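Local coordinates for Isomerase/lactonizing enzyme (Agrobacterium fabrum str. C58, PDB 2NQL), which belongs to the enolase superfamily of metal-dependent enzymes, joining a smaller N-terminal domain to a barrel domain that carries a sodium ion here, its precise function unassigned, at residues R269-I278 with N297-A305; L165-K173 with A196-L205. All blocks are in the same frame, centred on the assembly; numbering follows the deposited sequence.

Contact 1. Residues R269-I278 with N297-A305; sequences RTHWDMRARI and NFIRIGALA
A single water oxygen stitches H271 to N297: it accepts from H271 N at 2.7 Å and donates to both N297 O and N297 OD1. H271 opens helix 271-278, where backbone amides lack partners within their own helix, and the neighbouring helix supplies one through this water. N297 lies alongside T270, the two side chains pointing the same way, with N297 OD1 3.5 Å from T270 CG2; its ND2 is held by Y102 and by the carbonyl of K293. T270, at the N-cap, forms a capping box with D273, whose OD2 accepts from T270 N; the same D273 OD2 also takes R269 N at 2.7 Å, and T270 OG1 accepts weakly from W272 N.

Further along, L304 is a knob in a hole formed by H271, M274, R275 and I278. L304 CD2 sits over the centre of one face of the R275 guanidinium, while CD1 lies 3.6 Å from R275 NH1. That flat group is steadied by R275 NE, which donates to H271 ND1 at 3.0 Å, only 4° out of the imidazole plane, while CE1 of the same imidazole stands over the centre of the W272 ring. M274 runs out extended, its CG anti to the backbone N (chi1 -179°), which brings SD to 3.7 Å from I301 CG2 and CE against A305. I278 CD1 meets L304 CG tip to tip. Two near-parallel helices (27°), each following a barrel strand and here joined by the L304 knob, are neighbours on the outside of the enolase-superfamily TIM barrel.

Contact 2. Residues L165-K173 with A196-L205; sequences LKARGELAK and AEIANLRQVL
R168 grips E197 side-on, one nitrogen to each carboxylate oxygen: NE donates to E197 OE2 at 2.8 Å, and NH2 to E197 OE1 at 2.7 Å in a nearly straight bond. Both oxygens are met on their syn sides, though the two planes are 32° apart. The side chains cross at about a right angle, and each is bent to do so: R168 turns at chi3 (-63°), whereas E197 leaves with CG anti to its backbone N and folds at chi2. The remaining R168 nitrogen, NH1, bonds to the carbonyl of E162, and L165 CA lies against one guanidinium face, so the group's orientation is fixed from several directions.

Beside this salt bridge, L165 and N200 slide past each other in opposite senses, L165 CD2 reaching 3.6 Å from N200 CG. L165 CD1 meanwhile rests near E197 OE1. No direct bond joins N200 ND2 to the L165 carbonyl; instead one water accepts from ND2 and donates to L165 O and E197 OE2, and a second links ND2 to K166 O.

Further along both helices, G169 CA is 5.7 Å from L201 CA. V204 CG1 comes to 3.5 Å from G169 O and also meets K173 CB. A172 CB touches both L201 CD2, at 3.9 Å, and the methyls of L205.

The helices cross at -39°, and they are consecutive helices on the barrel's outside, with strand 182-186 between them in sequence. On the barrel side of helix 196-205, E197, I198 and L201 lie on F185 of that strand, L205 on F183, and I198, L201 and L205 also on I211 of strand 210-214.

Both contacts illustrate one principle, the pairing of successive helices around a barrel wall, at sites whose centres are 34 Å apart and which share no element. Contact 1 is the more buried, lying nearer the centre of the chain; helix 98-109 of the N-terminal domain and the second subunit also reach it. Across its helices the direct contacts are mostly apolar, with no direct hydrogen bond and one bridging water. Contact 2 is peripheral, partly buried and touched by no other protein chain of the assembly. There a charged pair joins the helices directly, several waters bridge them, and G169 and A172 lie against L201, V204 and L205.

Contact 1. Residues R269-I278 with N297-A305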
loop_
_atom_site.group_PDB
_atom_site.type_symbol
_atom_site.label_atom_id
_atom_site.label_comp_id
_atom_site.label_asym_id
_atom_site.label_seq_id
_atom_site.Cartn_x
_atom_site.Cartn_y
_atom_site.Cartn_z
ATOM N N ARG A 269 -6.530 5.598 1.368
ATOM C CA ARG A 269 -5.527 6.591 1.011
ATOM C C ARG A 269 -6.004 7.589 -0.060
ATOM O O ARG A 269 -5.605 8.733 -0.040
ATOM C CB ARG A 269 -4.213 5.905 0.563
ATOM C CG ARG A 269 -3.534 5.021 1.631
ATOM C CD ARG A 269 -3.062 5.835 2.827
ATOM N NE ARG A 269 -2.162 5.074 3.706
ATOM C CZ ARG A 269 -2.575 4.269 4.678
ATOM N NH1 ARG A 269 -3.874 4.099 4.942
ATOM N NH2 ARG A 269 -1.678 3.613 5.394
ATOM N N THR A 270 -6.818 7.134 -1.025
ATOM C CA THR A 270 -7.209 8.007 -2.147
ATOM C C THR A 270 -8.677 7.764 -2.505
ATOM O O THR A 270 -9.298 6.812 -2.034
ATOM C CB THR A 270 -6.378 7.710 -3.423
ATOM O OG1 THR A 270 -6.780 6.435 -3.916
ATOM C CG2 THR A 270 -4.831 7.742 -3.139
ATOM N N HIS A 271 -9.221 8.616 -3.371
ATOM C CA HIS A 271 -10.576 8.435 -3.858
ATOM C C HIS A 271 -10.760 7.085 -4.565
ATOM O O HIS A 271 -11.876 6.558 -4.606
ATOM C CB HIS A 271 -10.946 9.586 -4.795
ATOM C CG HIS A 271 -10.161 9.583 -6.069
ATOM N ND1 HIS A 271 -10.628 8.993 -7.225
ATOM C CD2 HIS A 271 -8.926 10.061 -6.357
ATOM C CE1 HIS A 271 -9.722 9.132 -8.178
ATOM N NE2 HIS A 271 -8.683 9.778 -7.678
ATOM N N TRP A 272 -9.670 6.512 -5.096
ATOM C CA TRP A 272 -9.760 5.176 -5.701
ATOM C C TRP A 272 -10.230 4.114 -4.700
ATOM O O TRP A 272 -11.036 3.217 -5.013
ATOM C CB TRP A 272 -8.404 4.773 -6.296
ATOM C CG TRP A 272 -7.943 5.613 -7.446
ATOM C CD1 TRP A 272 -6.879 6.458 -7.465
ATOM C CD2 TRP A 272 -8.524 5.666 -8.759
ATOM N NE1 TRP A 272 -6.743 7.034 -8.707
ATOM C CE2 TRP A 272 -7.739 6.566 -9.522
ATOM C CE3 TRP A 272 -9.622 5.028 -9.368
ATOM C CZ2 TRP A 272 -8.026 6.867 -10.856
ATOM C CZ3 TRP A 272 -9.898 5.318 -10.702
ATOM C CH2 TRP A 272 -9.101 6.229 -11.425
ATOM N N ASP A 273 -9.712 4.209 -3.485
ATOM C CA ASP A 273 -10.171 3.342 -2.409
ATOM C C ASP A 273 -11.639 3.535 -2.120
ATOM O O ASP A 273 -12.341 2.565 -1.859
ATOM C CB ASP A 273 -9.346 3.599 -1.143
ATOM C CG ASP A 273 -7.879 3.351 -1.382
ATOM O OD1 ASP A 273 -7.589 2.377 -2.099
ATOM O OD2 ASP A 273 -7.023 4.101 -0.883
ATOM N N MET A 274 -12.082 4.788 -2.134
ATOM C CA MET A 274 -13.493 5.090 -1.908
ATOM C C MET A 274 -14.373 4.498 -3.011
ATOM O O MET A 274 -15.391 3.851 -2.712
ATOM C CB MET A 274 -13.707 6.592 -1.817
ATOM C CG MET A 274 -15.149 6.965 -1.550
ATOM S SD MET A 274 -15.254 8.677 -1.064
ATOM C CE MET A 274 -17.037 8.897 -1.049
ATOM N N ARG A 275 -13.968 4.712 -4.265
ATOM C CA ARG A 275 -14.679 4.168 -5.443
ATOM C C ARG A 275 -14.937 2.677 -5.380
ATOM O O ARG A 275 -16.036 2.227 -5.690
ATOM C CB ARG A 275 -13.945 4.506 -6.740
ATOM C CG ARG A 275 -13.854 5.970 -7.048
ATOM C CD ARG A 275 -13.220 6.281 -8.397
ATOM N NE ARG A 275 -12.977 7.720 -8.522
ATOM C CZ ARG A 275 -13.893 8.635 -8.846
ATOM N NH1 ARG A 275 -15.148 8.282 -9.112
ATOM N NH2 ARG A 275 -13.548 9.916 -8.908
ATOM N N ALA A 276 -13.937 1.909 -4.957
ATOM C CA ALA A 276 -14.082 0.464 -4.779
ATOM C C ALA A 276 -15.184 0.060 -3.797
ATOM O O ALA A 276 -15.819 -0.985 -3.978
ATOM C CB ALA A 276 -12.744 -0.161 -4.388
ATOM N N ARG A 277 -15.439 0.888 -2.782
ATOM C CA ARG A 277 -16.490 0.566 -1.806
ATOM C C ARG A 277 -17.865 1.091 -2.190
ATOM O O ARG A 277 -18.851 0.376 -2.062
ATOM C CB ARG A 277 -16.129 1.018 -0.379
ATOM C CG ARG A 277 -15.244 0.053 0.373
ATOM C CD ARG A 277 -13.794 0.383 0.125
ATOM N NE ARG A 277 -12.854 -0.586 0.653
ATOM C CZ ARG A 277 -11.591 -0.675 0.249
ATOM N NH1 ARG A 277 -11.136 0.147 -0.695
ATOM N NH2 ARG A 277 -10.787 -1.586 0.785
ATOM N N ILE A 278 -17.942 2.330 -2.670
ATOM C CA ILE A 278 -19.246 2.937 -2.884
ATOM C C ILE A 278 -19.925 2.411 -4.151
ATOM O O ILE A 278 -21.150 2.452 -4.260
ATOM C CB ILE A 278 -19.213 4.483 -2.806
ATOM C CG1 ILE A 278 -18.504 5.087 -4.032
ATOM C CG2 ILE A 278 -18.570 4.939 -1.458
ATOM C CD1 ILE A 278 -18.673 6.579 -4.179
ATOM N N ASN A 297 -5.815 14.548 -1.773
ATOM C CA ASN A 297 -6.663 13.354 -1.638
ATOM C C ASN A 297 -7.943 13.560 -0.870
ATOM O O ASN A 297 -8.987 13.027 -1.229
ATOM C CB ASN A 297 -5.872 12.183 -1.016
ATOM C CG ASN A 297 -5.017 11.452 -2.052
ATOM O OD1 ASN A 297 -5.462 11.224 -3.179
ATOM N ND2 ASN A 297 -3.805 11.060 -1.662
ATOM N N PHE A 298 -7.842 14.330 0.210
ATOM C CA PHE A 298 -8.965 14.584 1.102
ATOM C C PHE A 298 -10.033 15.362 0.311
ATOM O O PHE A 298 -11.207 14.997 0.360
ATOM C CB PHE A 298 -8.424 15.406 2.260
ATOM C CG PHE A 298 -9.190 15.310 3.537
ATOM C CD1 PHE A 298 -8.757 14.457 4.565
ATOM C CD2 PHE A 298 -10.268 16.173 3.771
ATOM C CE1 PHE A 298 -9.417 14.436 5.791
ATOM C CE2 PHE A 298 -10.951 16.148 4.989
ATOM C CZ PHE A 298 -10.524 15.286 5.996
ATOM N N ILE A 299 -9.617 16.385 -0.448
ATOM C CA ILE A 299 -10.515 17.229 -1.246
ATOM C C ILE A 299 -11.260 16.396 -2.313
ATOM O O ILE A 299 -12.459 16.547 -2.537
ATOM C CB ILE A 299 -9.706 18.426 -1.883
ATOM C CG1 ILE A 299 -9.417 19.516 -0.838
ATOM C CG2 ILE A 299 -10.403 19.034 -3.089
ATOM C CD1 ILE A 299 -10.603 19.866 0.066
ATOM N N ARG A 300 -10.532 15.499 -2.968
ATOM C CA ARG A 300 -11.146 14.590 -3.963
ATOM C C ARG A 300 -12.113 13.570 -3.361
ATOM O O ARG A 300 -13.152 13.291 -3.950
ATOM C CB ARG A 300 -10.070 13.888 -4.801
ATOM C CG ARG A 300 -9.190 14.865 -5.552
ATOM C CD ARG A 300 -7.972 14.180 -6.191
ATOM N NE ARG A 300 -7.251 15.125 -7.048
ATOM C CZ ARG A 300 -6.068 14.898 -7.620
ATOM N NH1 ARG A 300 -5.430 13.753 -7.397
ATOM N NH2 ARG A 300 -5.507 15.841 -8.385
ATOM N N ILE A 301 -11.790 13.023 -2.185
ATOM C CA ILE A 301 -12.724 12.171 -1.453
ATOM C C ILE A 301 -14.009 12.954 -1.066
ATOM O O ILE A 301 -15.141 12.440 -1.191
ATOM C CB ILE A 301 -12.038 11.503 -0.233
ATOM C CG1 ILE A 301 -11.119 10.363 -0.711
ATOM C CG2 ILE A 301 -13.050 11.007 0.770
ATOM C CD1 ILE A 301 -10.044 9.960 0.301
ATOM N N GLY A 302 -13.816 14.179 -0.594
ATOM C CA GLY A 302 -14.930 15.077 -0.266
ATOM C C GLY A 302 -15.841 15.352 -1.464
ATOM O O GLY A 302 -17.067 15.285 -1.337
ATOM N N ALA A 303 -15.241 15.644 -2.617
ATOM C CA ALA A 303 -15.981 15.865 -3.878
ATOM C C ALA A 303 -16.756 14.631 -4.351
ATOM O O ALA A 303 -17.900 14.731 -4.812
ATOM C CB ALA A 303 -15.024 16.340 -4.968
ATOM N N LEU A 304 -16.142 13.459 -4.224
ATOM C CA LEU A 304 -16.822 12.203 -4.522
ATOM C C LEU A 304 -17.988 11.910 -3.572
ATOM O O LEU A 304 -19.032 11.394 -4.000
ATOM C CB LEU A 304 -15.829 11.029 -4.554
ATOM C CG LEU A 304 -16.411 9.686 -5.008
ATOM C CD1 LEU A 304 -17.005 9.800 -6.440
ATOM C CD2 LEU A 304 -15.331 8.587 -4.931
ATOM N N ALA A 305 -17.825 12.270 -2.296
ATOM C CA ALA A 305 -18.916 12.157 -1.335
ATOM C C ALA A 305 -20.103 13.049 -1.722
ATOM O O ALA A 305 -21.262 12.610 -1.626
ATOM C CB ALA A 305 -18.435 12.495 0.074
HETATM O O HOH W 1 -8.148 11.056 -3.306
#

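Contact 2. Residues L165-K173 with A196-L205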
loop_
_atom_site.group_PDB
_atom_site.type_symbol
_atom_site.label_atom_id
_atom_site.label_comp_id
_atom_site.label_asym_id
_atom_site.label_seq_id
_atom_site.Cartn_x
_atom_site.Cartn_y
_atom_site.Cartn_z
ATOM N N LEU A 165 -17.017 0.250 32.996
ATOM C CA LEU A 165 -18.185 0.772 32.266
ATOM C C LEU A 165 -18.756 2.023 32.937
ATOM O O LEU A 165 -19.060 3.016 32.255
ATOM C CB LEU A 165 -19.258 -0.310 32.109
ATOM C CG LEU A 165 -20.604 0.084 31.497
ATOM C CD1 LEU A 165 -20.947 -0.783 30.306
ATOM C CD2 LEU A 165 -21.691 -0.030 32.561
ATOM N N LYS A 166 -18.890 1.975 34.267
ATOM C CA LYS A 166 -19.413 3.119 35.006
ATOM C C LYS A 166 -18.576 4.378 34.797
ATOM O O LYS A 166 -19.138 5.448 34.533
ATOM C CB LYS A 166 -19.555 2.814 36.496
ATOM C CG LYS A 166 -20.821 3.402 37.108
ATOM C CD LYS A 166 -20.635 4.829 37.616
ATOM C CE LYS A 166 -19.990 4.850 38.989
ATOM N NZ LYS A 166 -19.514 6.211 39.361
ATOM N N ALA A 167 -17.250 4.257 34.897
ATOM C CA ALA A 167 -16.367 5.437 34.805
ATOM C C ALA A 167 -16.300 5.976 33.378
ATOM O O ALA A 167 -16.180 7.193 33.172
ATOM C CB ALA A 167 -14.958 5.133 35.358
ATOM N N ARG A 168 -16.432 5.080 32.397
ATOM C CA ARG A 168 -16.566 5.507 31.003
ATOM C C ARG A 168 -17.776 6.383 30.736
ATOM O O ARG A 168 -17.678 7.358 29.992
ATOM C CB ARG A 168 -16.502 4.339 30.023
ATOM C CG ARG A 168 -15.090 3.735 29.960
ATOM C CD ARG A 168 -14.906 2.797 28.784
ATOM N NE ARG A 168 -15.796 1.632 28.867
ATOM C CZ ARG A 168 -15.587 0.551 29.623
ATOM N NH1 ARG A 168 -14.504 0.445 30.389
ATOM N NH2 ARG A 168 -16.472 -0.442 29.606
ATOM N N GLY A 169 -18.911 6.037 31.341
ATOM C CA GLY A 169 -20.111 6.860 31.220
ATOM C C GLY A 169 -19.976 8.181 31.949
ATOM O O GLY A 169 -20.446 9.215 31.474
ATOM N N GLU A 170 -19.306 8.151 33.095
ATOM C CA GLU A 170 -19.075 9.376 33.850
ATOM C C GLU A 170 -18.157 10.327 33.102
ATOM O O GLU A 170 -18.363 11.542 33.124
ATOM C CB GLU A 170 -18.546 9.061 35.246
ATOM C CG GLU A 170 -19.562 8.291 36.096
ATOM C CD GLU A 170 -20.667 9.154 36.700
ATOM O OE1 GLU A 170 -20.652 10.400 36.546
ATOM O OE2 GLU A 170 -21.552 8.574 37.362
ATOM N N LEU A 171 -17.160 9.768 32.422
ATOM C CA LEU A 171 -16.331 10.546 31.524
ATOM C C LEU A 171 -17.112 11.141 30.348
ATOM O O LEU A 171 -16.893 12.298 29.976
ATOM C CB LEU A 171 -15.128 9.720 31.068
ATOM C CG LEU A 171 -13.902 10.476 30.562
ATOM C CD1 LEU A 171 -13.374 11.491 31.591
ATOM C CD2 LEU A 171 -12.831 9.454 30.242
ATOM N N ALA A 172 -18.042 10.370 29.779
ATOM C CA ALA A 172 -18.855 10.857 28.666
ATOM C C ALA A 172 -19.754 11.990 29.151
ATOM O O ALA A 172 -19.924 13.003 28.462
ATOM C CB ALA A 172 -19.704 9.701 28.041
ATOM N N LYS A 173 -20.304 11.828 30.352
ATOM C CA LYS A 173 -21.204 12.839 30.904
ATOM C C LYS A 173 -20.448 14.125 31.188
ATOM O O LYS A 173 -20.988 15.221 30.983
ATOM C CB LYS A 173 -21.863 12.319 32.188
ATOM C CG LYS A 173 -23.039 13.174 32.697
ATOM C CD LYS A 173 -23.553 12.605 34.035
ATOM C CE LYS A 173 -24.532 13.555 34.722
ATOM N NZ LYS A 173 -25.793 13.710 33.937
ATOM N N ALA A 196 -24.162 -3.679 26.027
ATOM C CA ALA A 196 -24.187 -3.183 27.389
ATOM C C ALA A 196 -23.561 -1.784 27.481
ATOM O O ALA A 196 -24.057 -0.937 28.233
ATOM C CB ALA A 196 -23.498 -4.146 28.318
ATOM N N GLU A 197 -22.515 -1.542 26.684
ATOM C CA GLU A 197 -21.870 -0.231 26.618
ATOM C C GLU A 197 -22.787 0.870 26.088
ATOM O O GLU A 197 -22.914 1.923 26.732
ATOM C CB GLU A 197 -20.555 -0.270 25.830
ATOM C CG GLU A 197 -19.652 0.973 26.045
ATOM C CD GLU A 197 -18.790 0.917 27.327
ATOM O OE1 GLU A 197 -18.505 -0.191 27.833
ATOM O OE2 GLU A 197 -18.393 1.993 27.838
ATOM N N ILE A 198 -23.436 0.620 24.944
ATOM C CA ILE A 198 -24.337 1.609 24.349
ATOM C C ILE A 198 -25.580 1.846 25.203
ATOM O O ILE A 198 -26.036 2.981 25.312
ATOM C CB ILE A 198 -24.704 1.320 22.849
ATOM C CG1 ILE A 198 -25.276 2.579 22.165
ATOM C CG2 ILE A 198 -25.637 0.102 22.713
ATOM C CD1 ILE A 198 -25.352 2.536 20.619
ATOM N N ALA A 199 -26.094 0.774 25.818
ATOM C CA ALA A 199 -27.174 0.844 26.816
ATOM C C ALA A 199 -26.839 1.810 27.962
ATOM O O ALA A 199 -27.618 2.718 28.276
ATOM C CB ALA A 199 -27.461 -0.568 27.377
ATOM N N ASN A 200 -25.662 1.625 28.556
ATOM C CA ASN A 200 -25.190 2.528 29.593
ATOM C C ASN A 200 -25.018 3.972 29.145
ATOM O O ASN A 200 -25.523 4.889 29.798
ATOM C CB ASN A 200 -23.902 2.013 30.230
ATOM C CG ASN A 200 -23.495 2.836 31.437
ATOM O OD1 ASN A 200 -24.204 2.867 32.444
ATOM N ND2 ASN A 200 -22.371 3.527 31.335
ATOM N N LEU A 201 -24.316 4.165 28.027
ATOM C CA LEU A 201 -24.131 5.485 27.446
ATOM C C LEU A 201 -25.452 6.193 27.138
ATOM O O LEU A 201 -25.627 7.355 27.521
ATOM C CB LEU A 201 -23.196 5.437 26.223
ATOM C CG LEU A 201 -21.725 5.083 26.555
ATOM C CD1 LEU A 201 -20.892 4.950 25.284
ATOM C CD2 LEU A 201 -21.062 6.062 27.558
ATOM N N ARG A 202 -26.388 5.477 26.506
ATOM C CA ARG A 202 -27.721 6.015 26.193
ATOM C C ARG A 202 -28.482 6.458 27.468
ATOM O O ARG A 202 -29.102 7.529 27.488
ATOM C CB ARG A 202 -28.536 4.974 25.397
ATOM C CG ARG A 202 -29.935 5.409 24.963
ATOM C CD ARG A 202 -29.906 6.736 24.199
ATOM N NE ARG A 202 -29.322 6.572 22.869
ATOM C CZ ARG A 202 -28.779 7.558 22.155
ATOM N NH1 ARG A 202 -28.699 8.790 22.653
ATOM N NH2 ARG A 202 -28.277 7.300 20.952
ATOM N N GLN A 203 -28.400 5.636 28.517
ATOM C CA GLN A 203 -29.018 5.932 29.813
ATOM C C GLN A 203 -28.381 7.155 30.466
ATOM O O GLN A 203 -29.082 8.084 30.887
ATOM C CB GLN A 203 -28.906 4.708 30.729
ATOM C CG GLN A 203 -29.832 4.730 31.926
ATOM C CD GLN A 203 -29.071 4.699 33.232
ATOM O OE1 GLN A 203 -28.419 5.675 33.613
ATOM N NE2 GLN A 203 -29.145 3.568 33.930
ATOM N N VAL A 204 -27.049 7.161 30.522
ATOM C CA VAL A 204 -26.300 8.290 31.063
ATOM C C VAL A 204 -26.515 9.586 30.274
ATOM O O VAL A 204 -26.823 10.627 30.869
ATOM C CB VAL A 204 -24.799 7.943 31.234
ATOM C CG1 VAL A 204 -23.946 9.201 31.505
ATOM C CG2 VAL A 204 -24.628 6.920 32.364
ATOM N N LEU A 205 -26.406 9.520 28.946
ATOM C CA LEU A 205 -26.397 10.741 28.116
ATOM C C LEU A 205 -27.770 11.232 27.662
ATOM O O LEU A 205 -27.923 12.400 27.290
ATOM C CB LEU A 205 -25.474 10.576 26.899
ATOM C CG LEU A 205 -24.002 10.269 27.240
ATOM C CD1 LEU A 205 -23.251 9.782 25.982
ATOM C CD2 LEU A 205 -23.309 11.496 27.842
HETATM O O HOH W 2 -20.203 3.171 29.692
HETATM O O HOH W 3 -21.720 5.502 33.716
HETATM O O HOH W 4 -26.813 11.008 33.634
#